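Oxidoreductase (PDB 1ZH8) binds NADP and probably oxidises or reduces a CH-OH group of a substrate, as expected of a GFO/IDH/MocA family oxidoreductase. Local coordinates at residues Trp149-Leu154 / Arg208-Glu213; Gly161-Met166 / Asn242-Asn247; Ile170-Asp175 / Ile250-Lys255; Ile214-Ala219 / Lys333-Ser338. One frame throughout, in Å; residues are numbered along the deposited sequence.

Contact 1 (Trp149-Leu154 / Arg208-Glu213)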
loop_
_atom_site.group_PDB
_atom_site.type_symbol
_atom_site.label_atom_id
_atom_site.label_comp_id
_atom_site.label_asym_id
_atom_site.label_seq_id
_atom_site.Cartn_x
_atom_site.Cartn_y
_atom_site.Cartn_z
ATOM N N TRP A 149 -21.711 -4.748 -2.663
ATOM C CA TRP A 149 -22.865 -4.334 -1.866
ATOM C C TRP A 149 -22.832 -4.948 -0.469
ATOM O O TRP A 149 -23.038 -4.231 0.516
ATOM C CB TRP A 149 -24.197 -4.601 -2.578
ATOM C CG TRP A 149 -24.418 -3.572 -3.629
ATOM C CD1 TRP A 149 -24.024 -3.636 -4.951
ATOM C CD2 TRP A 149 -25.009 -2.277 -3.452
ATOM N NE1 TRP A 149 -24.356 -2.474 -5.605
ATOM C CE2 TRP A 149 -24.965 -1.622 -4.717
ATOM C CE3 TRP A 149 -25.591 -1.611 -2.359
ATOM C CZ2 TRP A 149 -25.491 -0.340 -4.915
ATOM C CZ3 TRP A 149 -26.111 -0.335 -2.552
ATOM C CH2 TRP A 149 -26.059 0.289 -3.827
ATOM N N LYS A 150 -22.526 -6.243 -0.375
ATOM C CA LYS A 150 -22.476 -6.907 0.928
ATOM C C LYS A 150 -21.356 -6.327 1.824
ATOM O O LYS A 150 -21.543 -6.143 3.032
ATOM C CB LYS A 150 -22.376 -8.432 0.797
ATOM C CG LYS A 150 -22.664 -9.194 2.111
ATOM N N ALA A 151 -20.208 -6.024 1.229
ATOM C CA ALA A 151 -19.150 -5.359 1.974
ATOM C C ALA A 151 -19.653 -4.007 2.467
ATOM O O ALA A 151 -19.421 -3.651 3.617
ATOM C CB ALA A 151 -17.916 -5.197 1.120
ATOM N N LYS A 152 -20.362 -3.283 1.596
ATOM C CA LYS A 152 -20.903 -1.967 1.911
ATOM C C LYS A 152 -21.797 -2.047 3.127
ATOM O O LYS A 152 -21.629 -1.277 4.068
ATOM C CB LYS A 152 -21.698 -1.417 0.733
ATOM C CG LYS A 152 -22.182 0.007 0.899
ATOM C CD LYS A 152 -23.498 0.214 0.144
ATOM C CE LYS A 152 -23.606 1.550 -0.578
ATOM N NZ LYS A 152 -23.115 2.704 0.215
ATOM N N GLU A 153 -22.725 -3.001 3.112
ATOM C CA GLU A 153 -23.648 -3.199 4.223
ATOM C C GLU A 153 -22.944 -3.525 5.535
ATOM O O GLU A 153 -23.223 -2.895 6.562
ATOM C CB GLU A 153 -24.689 -4.251 3.867
ATOM C CG GLU A 153 -25.636 -3.740 2.780
ATOM C CD GLU A 153 -26.225 -4.834 1.901
ATOM O OE1 GLU A 153 -26.134 -6.030 2.265
ATOM O OE2 GLU A 153 -26.792 -4.489 0.840
ATOM N N LEU A 154 -22.035 -4.496 5.503
ATOM C CA LEU A 154 -21.252 -4.827 6.676
ATOM C C LEU A 154 -20.579 -3.579 7.245
ATOM O O LEU A 154 -20.669 -3.317 8.444
ATOM C CB LEU A 154 -20.220 -5.924 6.376
ATOM C CG LEU A 154 -20.765 -7.347 6.156
ATOM C CD1 LEU A 154 -19.617 -8.316 5.900
ATOM C CD2 LEU A 154 -21.697 -7.871 7.296
ATOM N N ARG A 208 -15.484 3.454 -3.975
ATOM C CA ARG A 208 -16.420 4.527 -3.659
ATOM C C ARG A 208 -17.750 3.964 -3.148
ATOM O O ARG A 208 -18.390 4.554 -2.272
ATOM C CB ARG A 208 -16.641 5.481 -4.846
ATOM C CG ARG A 208 -15.375 6.225 -5.325
ATOM C CD ARG A 208 -15.663 7.117 -6.556
ATOM N NE ARG A 208 -16.867 7.927 -6.376
ATOM C CZ ARG A 208 -18.022 7.711 -7.005
ATOM N NH1 ARG A 208 -18.127 6.731 -7.881
ATOM N NH2 ARG A 208 -19.080 8.481 -6.761
ATOM N N LEU A 209 -18.165 2.820 -3.682
ATOM C CA LEU A 209 -19.418 2.234 -3.241
ATOM C C LEU A 209 -19.326 1.816 -1.769
ATOM O O LEU A 209 -20.252 2.048 -0.970
ATOM C CB LEU A 209 -19.764 1.041 -4.111
ATOM C CG LEU A 209 -21.003 0.213 -3.751
ATOM C CD1 LEU A 209 -22.270 1.027 -4.002
ATOM C CD2 LEU A 209 -21.011 -1.078 -4.564
ATOM N N ILE A 210 -18.196 1.220 -1.411
ATOM C CA ILE A 210 -18.037 0.645 -0.090
ATOM C C ILE A 210 -17.681 1.710 0.934
ATOM O O ILE A 210 -18.198 1.677 2.044
ATOM C CB ILE A 210 -16.985 -0.480 -0.080
ATOM C CG1 ILE A 210 -17.433 -1.635 -0.986
ATOM C CG2 ILE A 210 -16.781 -1.012 1.345
ATOM C CD1 ILE A 210 -16.315 -2.517 -1.444
ATOM N N LEU A 211 -16.840 2.673 0.548
ATOM C CA LEU A 211 -16.324 3.630 1.529
ATOM C C LEU A 211 -16.608 5.111 1.297
ATOM O O LEU A 211 -16.269 5.931 2.162
ATOM C CB LEU A 211 -14.817 3.398 1.767
ATOM C CG LEU A 211 -14.476 2.069 2.443
ATOM C CD1 LEU A 211 -13.011 1.736 2.286
ATOM C CD2 LEU A 211 -14.906 2.062 3.902
ATOM N N GLY A 212 -17.227 5.450 0.160
ATOM C CA GLY A 212 -17.582 6.839 -0.167
ATOM C C GLY A 212 -16.480 7.543 -0.961
ATOM O O GLY A 212 -15.557 6.887 -1.474
ATOM N N GLU A 213 -16.564 8.867 -1.036
ATOM C CA GLU A 213 -15.691 9.682 -1.880
ATOM C C GLU A 213 -14.266 9.793 -1.377
ATOM O O GLU A 213 -14.010 9.832 -0.162
ATOM C CB GLU A 213 -16.249 11.106 -2.010
ATOM C CG GLU A 213 -17.737 11.191 -2.387
ATOM C CD GLU A 213 -18.072 10.682 -3.788
ATOM O OE1 GLU A 213 -17.180 10.228 -4.537
ATOM O OE2 GLU A 213 -19.257 10.734 -4.146
#
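Leu209 pushes both of its methyl groups against the indole of Trp149. CD1 does most of the work: it sits over one face of the six-membered ring, 3.9 Å from the centroid and 20° off the normal, a CH-pi contact, with CZ2 the nearest ring atom. CD2 leans on the pyrrole part, 3.8 Å from NE1 of Trp149. Trp149 starts out pointing away from the other helix, and its indole swings back because CG lies beside the backbone N (chi1 -77°). Lys152 then reaches across Leu209 at about a right angle. Its chain bends at three torsions, which lays CE of Lys152 3.7 Å from CD1 of Leu209 and brings NZ to within 3.2 Å of the carbonyl O of Leu209, for a hydrogen bond. One apolar touch completes the first shell, Ala151 CB against Ile210 CD1 at 4.0 Å.

The second shell fixes the polar ends. NZ of Lys152 also forms a salt bridge with Glu156, one turn further along its own helix, and the indole N-H of Trp149 is tied to the carbonyl of Arg143. Beyond the contact, Arg208 NE makes a salt bridge with Glu213 OE1 (3.0 Å) across the turn through Gly212, and NH1 of Arg208 pairs with Asp319. Helix 146-156 thus packs on the C-terminal end of helix 195-211, while Ile210 also reaches Phe260 and Ile262 of strand 259-264.

Contact 2 (Gly161-Met166 / Asn242-Asn247)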
loop_
_atom_site.group_PDB
_atom_site.type_symbol
_atom_site.label_atom_id
_atom_site.label_comp_id
_atom_site.label_asym_id
_atom_site.label_seq_id
_atom_site.Cartn_x
_atom_site.Cartn_y
_atom_site.Cartn_z
ATOM N N GLY A 161 -16.463 -1.882 13.131
ATOM C CA GLY A 161 -16.260 -0.628 13.838
ATOM C C GLY A 161 -15.975 0.482 12.854
ATOM O O GLY A 161 -16.554 0.525 11.774
ATOM N N ASP A 162 -15.084 1.393 13.218
ATOM C CA ASP A 162 -14.757 2.499 12.315
ATOM C C ASP A 162 -13.730 2.031 11.289
ATOM O O ASP A 162 -12.670 1.541 11.667
ATOM C CB ASP A 162 -14.260 3.726 13.108
ATOM C CG ASP A 162 -15.321 4.261 14.053
ATOM O OD1 ASP A 162 -16.393 4.681 13.555
ATOM O OD2 ASP A 162 -15.099 4.238 15.285
ATOM N N PRO A 163 -14.047 2.151 9.993
ATOM C CA PRO A 163 -13.056 1.704 9.001
ATOM C C PRO A 163 -11.775 2.483 9.188
ATOM O O PRO A 163 -11.835 3.693 9.351
ATOM C CB PRO A 163 -13.698 2.056 7.658
ATOM C CG PRO A 163 -15.149 2.209 7.960
ATOM C CD PRO A 163 -15.279 2.666 9.373
ATOM N N VAL A 164 -10.637 1.795 9.198
ATOM C CA VAL A 164 -9.330 2.443 9.386
ATOM C C VAL A 164 -8.478 2.432 8.105
ATOM O O VAL A 164 -7.969 3.477 7.695
ATOM C CB VAL A 164 -8.508 1.773 10.537
ATOM C CG1 VAL A 164 -7.097 2.371 10.616
ATOM C CG2 VAL A 164 -9.231 1.883 11.888
ATOM N N PHE A 165 -8.342 1.253 7.491
ATOM C CA PHE A 165 -7.422 1.002 6.370
ATOM C C PHE A 165 -7.971 -0.056 5.402
ATOM O O PHE A 165 -8.351 -1.150 5.822
ATOM C CB PHE A 165 -6.053 0.549 6.921
ATOM C CG PHE A 165 -5.064 0.086 5.865
ATOM C CD1 PHE A 165 -4.428 1.000 5.032
ATOM C CD2 PHE A 165 -4.745 -1.263 5.729
ATOM C CE1 PHE A 165 -3.498 0.570 4.067
ATOM C CE2 PHE A 165 -3.834 -1.704 4.754
ATOM C CZ PHE A 165 -3.202 -0.786 3.929
HETATM N N MSE A 166 -8.011 0.269 4.114
HETATM C CA MSE A 166 -8.281 -0.738 3.098
HETATM C C MSE A 166 -7.094 -0.908 2.154
HETATM O O MSE A 166 -6.394 0.061 1.830
HETATM C CB MSE A 166 -9.582 -0.479 2.313
HETATM C CG MSE A 166 -9.609 0.768 1.530
HETATM SE SE MSE A 166 -10.304 0.590 -0.347
HETATM C CE MSE A 166 -8.631 -0.187 -1.091
ATOM N N ASN A 242 -14.112 10.301 4.771
ATOM C CA ASN A 242 -14.465 9.839 6.128
ATOM C C ASN A 242 -13.255 9.595 7.034
ATOM O O ASN A 242 -13.417 9.288 8.199
ATOM C CB ASN A 242 -15.417 8.624 6.107
ATOM C CG ASN A 242 -14.765 7.355 5.562
ATOM O OD1 ASN A 242 -13.537 7.214 5.528
ATOM N ND2 ASN A 242 -15.601 6.409 5.142
ATOM N N GLY A 243 -12.050 9.718 6.485
ATOM C CA GLY A 243 -10.827 9.530 7.272
ATOM C C GLY A 243 -10.147 8.187 7.089
ATOM O O GLY A 243 -9.053 7.982 7.629
ATOM N N THR A 244 -10.788 7.280 6.337
ATOM C CA THR A 244 -10.227 5.961 6.080
ATOM C C THR A 244 -9.051 6.092 5.123
ATOM O O THR A 244 -9.111 6.879 4.160
ATOM C CB THR A 244 -11.261 5.019 5.437
ATOM O OG1 THR A 244 -12.453 5.034 6.219
ATOM C CG2 THR A 244 -10.725 3.589 5.348
ATOM N N VAL A 245 -7.991 5.324 5.380
ATOM C CA VAL A 245 -6.816 5.296 4.504
ATOM C C VAL A 245 -6.901 4.114 3.542
ATOM O O VAL A 245 -7.269 2.987 3.931
ATOM C CB VAL A 245 -5.514 5.201 5.323
ATOM C CG1 VAL A 245 -4.275 5.118 4.396
ATOM C CG2 VAL A 245 -5.408 6.363 6.326
ATOM N N GLY A 246 -6.576 4.371 2.282
ATOM C CA GLY A 246 -6.582 3.333 1.272
ATOM C C GLY A 246 -5.224 3.111 0.648
ATOM O O GLY A 246 -4.422 4.046 0.536
ATOM N N ASN A 247 -4.962 1.862 0.262
ATOM C CA ASN A 247 -3.852 1.500 -0.629
ATOM C C ASN A 247 -4.423 0.735 -1.807
ATOM O O ASN A 247 -5.129 -0.254 -1.639
ATOM C CB ASN A 247 -2.813 0.595 0.057
ATOM C CG ASN A 247 -1.943 1.323 1.077
ATOM O OD1 ASN A 247 -2.196 2.483 1.439
ATOM N ND2 ASN A 247 -0.901 0.635 1.554
HETATM O O HOH W 1 -7.839 5.914 9.228
#
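Val164 and Met166 bind the strand beginning at Val245 through three backbone hydrogen bonds in parallel register: Val245 N to Val164 O (3.0 Å), Met166 N to Val245 O (2.8 Å) and Asn247 N to Met166 O (2.8 Å). A CA-H...O contact from Phe165 to Val245 O lies between them. Water 1 donates to both Val164 O and Gly243 O, bridging strand 163-166 to the turn that leads into Val245.

Side-chain contacts fall on two faces. On one, the Phe165 ring, with CG anti to the backbone N (chi1 173°), carries CD1 to 4.2 Å from Val245 CG1, sets its edge against the Asn247 amide, their planes 88° apart, and packs on Ser235 of the second subunit. A serine at Phe165 would probably leave that amide and Val245 without their ring neighbour and open a gap beside the second subunit. On the other face, Met166 lays CG 4.0 Å from Gly246 CA. Thr244 CG2 lies against Val164 O.

Asn242 OD1 accepts from Thr244 N, an Asx turn, and the Thr244 hydroxyl donates to the same oxygen. Val164 and Phe165 both face Thr263 of the next strand, a classic beta bulge in the large mixed sheet of the GFO/IDH/MocA C-terminal domain.

Contact 3 (Ile170-Asp175 / Ile250-Lys255). With EDO (1,2-ethanediol), chain F.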
loop_
_atom_site.group_PDB
_atom_site.type_symbol
_atom_site.label_atom_id
_atom_site.label_comp_id
_atom_site.label_asym_id
_atom_site.label_seq_id
_atom_site.Cartn_x
_atom_site.Cartn_y
_atom_site.Cartn_z
ATOM N N ILE A 170 -4.049 -6.031 -6.885
ATOM C CA ILE A 170 -4.566 -6.797 -8.002
ATOM C C ILE A 170 -3.426 -7.147 -8.949
ATOM O O ILE A 170 -2.669 -6.276 -9.361
ATOM C CB ILE A 170 -5.668 -6.003 -8.735
ATOM C CG1 ILE A 170 -6.753 -5.584 -7.740
ATOM C CG2 ILE A 170 -6.242 -6.801 -9.932
ATOM C CD1 ILE A 170 -7.675 -4.547 -8.275
ATOM N N TRP A 171 -3.303 -8.420 -9.298
ATOM C CA TRP A 171 -2.253 -8.820 -10.218
ATOM C C TRP A 171 -2.860 -9.567 -11.389
ATOM O O TRP A 171 -3.082 -10.761 -11.307
ATOM C CB TRP A 171 -1.210 -9.670 -9.499
ATOM C CG TRP A 171 -0.557 -8.985 -8.328
ATOM C CD1 TRP A 171 -0.981 -8.984 -7.020
ATOM C CD2 TRP A 171 0.652 -8.219 -8.354
ATOM N NE1 TRP A 171 -0.112 -8.259 -6.240
ATOM C CE2 TRP A 171 0.896 -7.779 -7.034
ATOM C CE3 TRP A 171 1.550 -7.860 -9.365
ATOM C CZ2 TRP A 171 2.004 -6.999 -6.704
ATOM C CZ3 TRP A 171 2.651 -7.083 -9.038
ATOM C CH2 TRP A 171 2.868 -6.659 -7.718
ATOM N N VAL A 172 -3.139 -8.856 -12.477
ATOM C CA VAL A 172 -3.898 -9.436 -13.600
ATOM C C VAL A 172 -3.127 -10.469 -14.446
ATOM O O VAL A 172 -3.731 -11.399 -14.986
ATOM C CB VAL A 172 -4.568 -8.341 -14.469
ATOM C CG1 VAL A 172 -5.677 -8.937 -15.324
ATOM C CG2 VAL A 172 -5.153 -7.232 -13.580
ATOM N N GLY A 173 -1.804 -10.324 -14.543
ATOM C CA GLY A 173 -0.968 -11.222 -15.342
ATOM C C GLY A 173 -1.394 -11.415 -16.798
ATOM O O GLY A 173 -1.332 -12.538 -17.330
HETATM N N MSE A 174 -1.816 -10.332 -17.457
HETATM C CA MSE A 174 -2.203 -10.422 -18.866
HETATM C C MSE A 174 -0.974 -10.744 -19.686
HETATM O O MSE A 174 0.095 -10.182 -19.454
HETATM C CB MSE A 174 -2.801 -9.118 -19.376
HETATM C CG MSE A 174 -4.103 -8.726 -18.748
HETATM SE SE MSE A 174 -4.685 -6.986 -19.452
HETATM C CE MSE A 174 -6.623 -7.193 -19.293
ATOM N N ASP A 175 -1.114 -11.654 -20.639
ATOM C CA ASP A 175 0.005 -11.962 -21.515
ATOM C C ASP A 175 -0.400 -11.873 -22.980
ATOM O O ASP A 175 -1.430 -11.295 -23.308
ATOM C CB ASP A 175 0.640 -13.315 -21.167
ATOM C CG ASP A 175 -0.343 -14.505 -21.255
ATOM O OD1 ASP A 175 -1.484 -14.371 -21.778
ATOM O OD2 ASP A 175 0.066 -15.606 -20.795
ATOM N N ILE A 250 -1.916 -2.132 -8.497
ATOM C CA ILE A 250 -2.266 -3.074 -9.549
ATOM C C ILE A 250 -1.183 -3.159 -10.600
ATOM O O ILE A 250 -0.567 -2.150 -10.949
ATOM C CB ILE A 250 -3.621 -2.734 -10.199
ATOM C CG1 ILE A 250 -4.039 -3.799 -11.239
ATOM C CG2 ILE A 250 -3.589 -1.335 -10.818
ATOM C CD1 ILE A 250 -5.528 -3.716 -11.631
ATOM N N SER A 251 -0.948 -4.374 -11.087
ATOM C CA SER A 251 -0.118 -4.613 -12.263
ATOM C C SER A 251 -0.971 -5.349 -13.255
ATOM O O SER A 251 -1.512 -6.393 -12.952
ATOM C CB SER A 251 1.083 -5.475 -11.923
ATOM O OG SER A 251 1.817 -5.773 -13.101
ATOM N N TYR A 252 -1.120 -4.806 -14.447
ATOM C CA TYR A 252 -1.861 -5.536 -15.449
ATOM C C TYR A 252 -1.039 -6.670 -16.064
ATOM O O TYR A 252 -1.615 -7.584 -16.653
ATOM C CB TYR A 252 -2.401 -4.590 -16.489
ATOM C CG TYR A 252 -3.570 -3.817 -15.959
ATOM C CD1 TYR A 252 -3.377 -2.672 -15.193
ATOM C CD2 TYR A 252 -4.879 -4.224 -16.226
ATOM C CE1 TYR A 252 -4.464 -1.947 -14.691
ATOM C CE2 TYR A 252 -5.963 -3.525 -15.731
ATOM C CZ TYR A 252 -5.751 -2.386 -14.963
ATOM O OH TYR A 252 -6.822 -1.675 -14.477
ATOM N N SER A 253 0.284 -6.652 -15.889
ATOM C CA SER A 253 1.144 -7.613 -16.601
ATOM C C SER A 253 1.742 -8.715 -15.719
ATOM O O SER A 253 2.015 -9.801 -16.202
ATOM C CB SER A 253 2.233 -6.861 -17.374
ATOM O OG SER A 253 3.508 -7.444 -17.206
ATOM N N LEU A 254 1.908 -8.453 -14.426
ATOM C CA LEU A 254 2.494 -9.440 -13.517
ATOM C C LEU A 254 1.462 -10.270 -12.741
ATOM O O LEU A 254 0.327 -9.834 -12.550
ATOM C CB LEU A 254 3.471 -8.750 -12.561
ATOM C CG LEU A 254 4.618 -7.999 -13.250
ATOM C CD1 LEU A 254 5.323 -7.096 -12.264
ATOM C CD2 LEU A 254 5.604 -8.958 -13.917
ATOM N N LYS A 255 1.890 -11.458 -12.303
ATOM C CA LYS A 255 1.061 -12.461 -11.623
ATOM C C LYS A 255 1.153 -12.392 -10.104
ATOM O O LYS A 255 2.194 -12.040 -9.530
ATOM C CB LYS A 255 1.487 -13.869 -12.046
ATOM C CG LYS A 255 0.816 -14.410 -13.300
ATOM C CD LYS A 255 1.342 -15.822 -13.645
ATOM C CE LYS A 255 0.699 -16.361 -14.932
ATOM N NZ LYS A 255 0.831 -17.850 -15.055
HETATM C C1 EDO F . 5.914 -13.038 -12.317
HETATM O O1 EDO F . 4.688 -12.733 -13.009
HETATM C C2 EDO F . 6.015 -12.274 -10.992
HETATM O O2 EDO F . 4.825 -12.449 -10.209
#
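Ile170 and Trp171 pair in parallel with Ile250 and Ser251, Ser251 N bonding to Ile170 O at 3.1 Å and Val172 N to Ser251 O at 3.0 Å, after which both chains turn out of the sheet while Met174 N still makes a hydrogen bond to Tyr252 O at 2.9 Å.

On one face of the sheet the two isoleucines cross at a slant, Ile170 CG2 lying 3.6 Å from Ile250 CD1. The ethyl arm of Ile250 is carried there because CG1 stands anti to the backbone N (chi1 -176°). Trp171 occupies the other face. Its CE3 corner comes 3.5 Å from Ser251 CB, and Leu254 CB meets the ring edge near its plane at 3.8 Å from that same CE3. Further along, Val172 and Tyr252 run side by side in the same direction, with CG2 against CD2, and the Met174 selenium approaches the edge of the Tyr252 ring near its plane.

Ser251 OG accepts from Leu254 N, an ST motif; the Leu254 carbonyl, in the same turn, takes a weak bond from Gly173 N. Gly173 has positive phi, and a side chain here would probably run into Lys255 CG. A 1,2-ethanediol, probably from the crystallisation liquor, takes a hydrogen bond from Lys255 N.

Trp171 packs on Thr263 and Leu254 on Gly264, both of the second subunit. The chemistry implies a junction held mainly by backbone bonds and apolar cover, with the Ser251 hydroxyl accepting a bond inside the turn.

Contact 4 (Ile214-Ala219 / Lys333-Ser338)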
loop_
_atom_site.group_PDB
_atom_site.type_symbol
_atom_site.label_atom_id
_atom_site.label_comp_id
_atom_site.label_asym_id
_atom_site.label_seq_id
_atom_site.Cartn_x
_atom_site.Cartn_y
_atom_site.Cartn_z
ATOM N N ILE A 214 -13.345 9.890 -2.325
ATOM C CA ILE A 214 -11.934 10.027 -2.014
ATOM C C ILE A 214 -11.512 11.497 -2.038
ATOM O O ILE A 214 -11.847 12.224 -2.962
ATOM C CB ILE A 214 -11.090 9.168 -2.977
ATOM C CG1 ILE A 214 -11.425 7.696 -2.736
ATOM C CG2 ILE A 214 -9.621 9.374 -2.709
ATOM C CD1 ILE A 214 -11.398 6.814 -3.940
ATOM N N GLU A 215 -10.774 11.926 -1.014
ATOM C CA GLU A 215 -10.318 13.320 -0.901
ATOM C C GLU A 215 -9.021 13.603 -1.649
ATOM O O GLU A 215 -8.936 14.552 -2.419
ATOM C CB GLU A 215 -10.158 13.724 0.557
ATOM C CG GLU A 215 -9.784 15.201 0.729
ATOM C CD GLU A 215 -9.503 15.598 2.167
ATOM O OE1 GLU A 215 -10.454 15.593 2.965
ATOM O OE2 GLU A 215 -8.343 15.939 2.494
ATOM N N TRP A 216 -7.996 12.800 -1.393
ATOM C CA TRP A 216 -6.711 13.017 -2.031
ATOM C C TRP A 216 -6.042 11.685 -2.281
ATOM O O TRP A 216 -6.290 10.714 -1.554
ATOM C CB TRP A 216 -5.806 13.938 -1.188
ATOM C CG TRP A 216 -5.423 13.372 0.149
ATOM C CD1 TRP A 216 -6.003 13.657 1.353
ATOM C CD2 TRP A 216 -4.364 12.429 0.430
ATOM N NE1 TRP A 216 -5.377 12.955 2.365
ATOM C CE2 TRP A 216 -4.376 12.189 1.821
ATOM C CE3 TRP A 216 -3.409 11.770 -0.360
ATOM C CZ2 TRP A 216 -3.478 11.304 2.437
ATOM C CZ3 TRP A 216 -2.516 10.887 0.262
ATOM C CH2 TRP A 216 -2.559 10.672 1.639
ATOM N N ILE A 217 -5.185 11.666 -3.296
ATOM C CA ILE A 217 -4.380 10.510 -3.626
ATOM C C ILE A 217 -2.953 10.946 -3.831
ATOM O O ILE A 217 -2.687 12.119 -4.097
ATOM C CB ILE A 217 -4.853 9.841 -4.918
ATOM C CG1 ILE A 217 -4.768 10.828 -6.082
ATOM C CG2 ILE A 217 -6.277 9.410 -4.790
ATOM C CD1 ILE A 217 -3.414 10.920 -6.751
ATOM N N SER A 218 -2.045 9.978 -3.744
ATOM C CA SER A 218 -0.641 10.166 -4.062
ATOM C C SER A 218 -0.255 8.832 -4.680
ATOM O O SER A 218 -0.471 7.794 -4.075
ATOM C CB SER A 218 0.135 10.443 -2.768
ATOM O OG SER A 218 1.543 10.397 -2.953
ATOM N N ALA A 219 0.278 8.819 -5.892
ATOM C CA ALA A 219 0.450 7.549 -6.583
ATOM C C ALA A 219 1.632 7.543 -7.511
ATOM O O ALA A 219 2.070 8.592 -7.984
ATOM C CB ALA A 219 -0.828 7.197 -7.363
ATOM N N LYS A 333 0.755 14.842 -3.906
ATOM C CA LYS A 333 -0.595 14.783 -3.375
ATOM C C LYS A 333 -1.531 15.462 -4.365
ATOM O O LYS A 333 -1.279 16.575 -4.791
ATOM C CB LYS A 333 -0.620 15.452 -2.011
ATOM C CG LYS A 333 -1.874 15.286 -1.214
ATOM C CD LYS A 333 -1.766 16.155 0.037
ATOM C CE LYS A 333 -2.804 15.741 1.039
ATOM N NZ LYS A 333 -2.494 16.286 2.388
ATOM N N VAL A 334 -2.575 14.765 -4.787
ATOM C CA VAL A 334 -3.552 15.375 -5.665
ATOM C C VAL A 334 -4.919 15.308 -4.997
ATOM O O VAL A 334 -5.375 14.235 -4.624
ATOM C CB VAL A 334 -3.635 14.669 -7.026
ATOM C CG1 VAL A 334 -4.693 15.360 -7.918
ATOM C CG2 VAL A 334 -2.259 14.618 -7.707
ATOM N N PHE A 335 -5.551 16.462 -4.827
ATOM C CA PHE A 335 -6.910 16.534 -4.314
ATOM C C PHE A 335 -7.869 16.298 -5.483
ATOM O O PHE A 335 -7.945 17.099 -6.433
ATOM C CB PHE A 335 -7.162 17.895 -3.667
ATOM C CG PHE A 335 -6.436 18.093 -2.357
ATOM C CD1 PHE A 335 -7.022 17.702 -1.155
ATOM C CD2 PHE A 335 -5.169 18.672 -2.325
ATOM C CE1 PHE A 335 -6.367 17.886 0.052
ATOM C CE2 PHE A 335 -4.499 18.846 -1.103
ATOM C CZ PHE A 335 -5.115 18.452 0.094
ATOM N N VAL A 336 -8.599 15.192 -5.405
ATOM C CA VAL A 336 -9.447 14.730 -6.499
ATOM C C VAL A 336 -10.481 15.754 -6.953
ATOM O O VAL A 336 -10.685 15.934 -8.146
ATOM C CB VAL A 336 -10.134 13.393 -6.159
ATOM C CG1 VAL A 336 -10.974 12.923 -7.341
ATOM C CG2 VAL A 336 -9.085 12.340 -5.828
ATOM N N SER A 337 -11.126 16.428 -6.009
ATOM C CA SER A 337 -12.004 17.548 -6.354
ATOM C C SER A 337 -11.470 18.509 -7.422
ATOM O O SER A 337 -12.248 18.969 -8.246
ATOM C CB SER A 337 -12.355 18.354 -5.120
ATOM O OG SER A 337 -13.413 17.708 -4.451
ATOM N N SER A 338 -10.169 18.804 -7.411
ATOM C CA SER A 338 -9.591 19.825 -8.299
ATOM C C SER A 338 -9.675 19.440 -9.770
ATOM O O SER A 338 -9.483 20.283 -10.643
ATOM C CB SER A 338 -8.138 20.146 -7.929
ATOM O OG SER A 338 -7.280 19.057 -8.232
HETATM O O HOH W 2 -10.757 16.379 -3.221
#
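Trp216 is met by two side chains of segment 333-338. Lys333, extended beyond CG, passes over one face of the indole: CE stands 3.6 Å from the five-membered ring centroid, and NZ lies 4.4 Å from the same centroid, 8° off the normal, a cation-pi contact. Phe335 offers its face to the Trp216 edge in an offset edge-to-face pair, centroids 5.9 Å apart and planes at 64°. The indole gets there with CG wedged between its backbone N and carbonyl carbon (chi1 64°). Putting a leucine at Trp216 would probably cost Lys333 its aromatic platform and leave Glu239, which accepts from the indole N-H, without that donor.

Glu215 lies alongside Phe335, with OE2 at the ring edge near its plane. On the other face of the sheet Ile217 runs beside Val334, CD1 3.8 Å from CB. The backbones pair antiparallel: Ile217 N bonds to Val334 O at 2.9 Å. In return, Val334 N bonds to Ile217 O at 2.7 Å.

Lys333 NZ also hydrogen-bonds to Ala330 O of the second subunit. Strand 334-335 is the outermost strand of the mixed sheet within this chain, next to strand 214-222, with strand 233-240 on that strand's other flank and helix 313-329 covering Ile214 and Ile217.

In the fold
All four contacts belong to the large mixed sheet and the helices on it, apart from the parallel six-stranded Rossmann sheet. Contacts 2 and 3 mark the two ends of one parallel pairing, strand 163-171 with strand 245-251, their centres about 25 Å apart. Contact 1, about 12 Å from contact 2 between centres, packs two helices together beside that sheet and touches contact 2 through Leu211. Contact 4 adds the edge strand; helix 195-211 leads from contact 1 into its strand 214-222. Along the chain the contacts alternate, except that contact 1 closes before contact 4 opens, and the pairings join residues far apart in sequence. Contacts 2, 3 and 4 also touch the second subunit, making the sheet part of the dimer interface.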